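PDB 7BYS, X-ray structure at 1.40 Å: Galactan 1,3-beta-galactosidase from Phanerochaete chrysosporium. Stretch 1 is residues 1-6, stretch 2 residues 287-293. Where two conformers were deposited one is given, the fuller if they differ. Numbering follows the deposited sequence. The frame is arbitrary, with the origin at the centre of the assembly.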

# COMPACT_ATOMS: atom_id res chain seq x y z
N ASN A 1 -4.26 -4.20 18.27
CA ASN A 1 -4.06 -3.18 17.25
C ASN A 1 -2.62 -3.20 16.73
O ASN A 1 -1.76 -2.49 17.25
CB ASN A 1 -4.40 -1.80 17.81
CG ASN A 1 -4.47 -0.72 16.73
OD1 ASN A 1 -3.46 -0.37 16.12
ND2 ASN A 1 -5.67 -0.20 16.50
N GLN A 2 -2.36 -4.02 15.71
CA GLN A 2 -1.05 -4.05 15.07
C GLN A 2 -1.24 -3.95 13.57
O GLN A 2 -1.94 -4.78 12.98
CB GLN A 2 -0.30 -5.34 15.42
CG GLN A 2 0.33 -5.36 16.81
CD GLN A 2 0.85 -6.73 17.18
OE1 GLN A 2 0.26 -7.75 16.81
NE2 GLN A 2 1.96 -6.77 17.90
N ILE A 3 -0.61 -2.95 12.96
CA ILE A 3 -0.58 -2.79 11.50
C ILE A 3 0.76 -3.34 11.03
O ILE A 3 1.81 -2.79 11.36
CB ILE A 3 -0.73 -1.32 11.11
CG1 ILE A 3 -2.11 -0.82 11.55
CG2 ILE A 3 -0.54 -1.14 9.59
CD1 ILE A 3 -2.30 0.65 11.34
N VAL A 4 0.72 -4.41 10.23
CA VAL A 4 1.91 -5.20 9.92
C VAL A 4 2.02 -5.29 8.40
O VAL A 4 1.41 -6.15 7.75
CB VAL A 4 1.86 -6.58 10.57
CG1 VAL A 4 3.16 -7.31 10.31
CG2 VAL A 4 1.61 -6.43 12.07
N SER A 5 2.78 -4.38 7.80
CA SER A 5 2.83 -4.26 6.35
C SER A 5 3.47 -5.49 5.73
O SER A 5 4.56 -5.91 6.11
CB SER A 5 3.64 -3.02 5.98
OG SER A 5 2.87 -1.86 6.25
N GLY A 6 2.80 -6.05 4.72
CA GLY A 6 3.27 -7.22 4.04
C GLY A 6 2.58 -8.49 4.46
O GLY A 6 2.61 -9.48 3.72
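Stretch 2 (287-293) ADVWSVN

The apolar centre of this contact is one methyl group on one aromatic ring. Ile-3, whose CA-to-CB bond points toward stretch 2, sets its CD1 over a face of the Trp-290 indole, 3.6 Å from the centroid of the six-membered ring and 16° off the ring normal, a CH-pi contact with CD1 to CH2 at 3.5 Å. Ile-3 takes the m, t rotamer, with chi1 at -64° and chi2 at 174°. Trp-290 meets it from an unexpected direction: its CA-to-CB bond points away from stretch 1, but with chi1 at 58° (p) and chi2 at -76° the end of the side chain comes back nearer. Val-292 adds to the same apolar patch, its CG1 lying 3.8 Å from Ile-3 CD1. A looser apolar pair, Val-4 CG2 to Val-289 CG2 at 4.3 Å, lies further along.

The backbones behind these side chains are largely extended and run in roughly opposite senses, their end-to-end directions 140° apart. Gln-2 lies across from Ser-291, Ile-3 from Trp-290 and Val-4 from Val-289, with CA atoms 4.9 to 5.3 Å apart. Residues 290 to 293 of stretch 2 are strand, yet the pairing amounts to a single antiparallel bridge between Ile-3 and Trp-290. Its two hydrogen bonds are unequal: Ile-3 N to Trp-290 O is 2.7 Å and nearly straight, while Trp-290 N to Ile-3 O is 3.2 Å. The residue that supplies the methyl is thus also the one whose backbone pairs with that of the tryptophan. CA-H...O contacts flank the bridge, from Gln-2 CA to Trp-290 O and from Val-4 CA to Asp-288 O, both 3.5 Å.

Beyond Val-4, water takes over from direct pairing. Water 1 accepts from Ser-5 N at 2.9 Å and lies 2.9 Å from Ile-3 O and 2.8 Å from Ala-287 O; water 2 donates to Ser-5 O at 2.7 Å and to Asp-288 O at 2.8 Å. Gly-6 has left the contact.

At the other end, Asn-1 forms the polar edge using both backbone and side chain. Its O accepts a very short hydrogen bond from Ser-291 OG, 2.4 Å, in the conformer given for that serine. Its OD1 accepts from Val-292 N at 3.0 Å, so a side-chain amide engages the strand backbone one residue past Ser-291. The rule to read here is economical: one backbone bridge sets the register, a methyl over an indole fills the centre, and the first residue's amide extends the pairing outward.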

# COMPACT_ATOMS: atom_id res chain seq x y z
N ALA A 287 8.11 1.14 9.94
CA ALA A 287 7.75 0.43 11.17
C ALA A 287 7.13 -0.89 10.77
O ALA A 287 6.00 -0.93 10.26
CB ALA A 287 6.74 1.24 11.98
N ASP A 288 7.86 -1.99 11.02
CA ASP A 288 7.35 -3.31 10.65
C ASP A 288 6.05 -3.62 11.37
O ASP A 288 5.17 -4.30 10.82
CB ASP A 288 8.36 -4.40 11.02
CG ASP A 288 9.71 -4.24 10.33
OD1 ASP A 288 9.74 -4.02 9.10
OD2 ASP A 288 10.75 -4.37 11.01
N VAL A 289 5.90 -3.12 12.60
CA VAL A 289 4.73 -3.34 13.44
C VAL A 289 4.44 -2.02 14.14
O VAL A 289 5.30 -1.48 14.85
CB VAL A 289 5.00 -4.44 14.49
CG1 VAL A 289 3.77 -4.66 15.36
CG2 VAL A 289 5.42 -5.75 13.83
N TRP A 290 3.25 -1.47 13.93
CA TRP A 290 2.89 -0.24 14.61
C TRP A 290 1.41 -0.26 14.94
O TRP A 290 0.63 -1.02 14.38
CB TRP A 290 3.28 1.03 13.82
CG TRP A 290 2.69 1.15 12.46
CD1 TRP A 290 3.07 0.48 11.33
CD2 TRP A 290 1.64 2.05 12.05
NE1 TRP A 290 2.32 0.89 10.26
CE2 TRP A 290 1.43 1.85 10.67
CE3 TRP A 290 0.86 2.98 12.73
CZ2 TRP A 290 0.47 2.56 9.95
CZ3 TRP A 290 -0.11 3.69 12.01
CH2 TRP A 290 -0.29 3.48 10.64
N SER A 291 1.03 0.60 15.88
CA SER A 291 -0.35 0.72 16.32
C SER A 291 -0.84 2.13 16.04
O SER A 291 -0.06 3.08 16.02
CB SER A 291 -0.48 0.43 17.82
OG SER A 291 -0.15 -0.92 18.09
N VAL A 292 -2.15 2.26 15.83
CA VAL A 292 -2.75 3.54 15.48
C VAL A 292 -3.88 3.82 16.46
O VAL A 292 -4.59 2.91 16.89
CB VAL A 292 -3.25 3.56 14.01
CG1 VAL A 292 -4.42 2.60 13.80
CG2 VAL A 292 -3.62 4.97 13.60
N ASN A 293 -4.03 5.09 16.83
CA ASN A 293 -5.16 5.56 17.63
C ASN A 293 -5.78 6.66 16.79
O ASN A 293 -5.36 7.81 16.85
CB ASN A 293 -4.74 6.08 19.00
CG ASN A 293 -5.95 6.48 19.87
OD1 ASN A 293 -7.04 6.76 19.36
ND2 ASN A 293 -5.74 6.52 21.18
O HOH W 1 3.59 -1.99 9.24
O HOH W 2 6.00 -5.29 8.34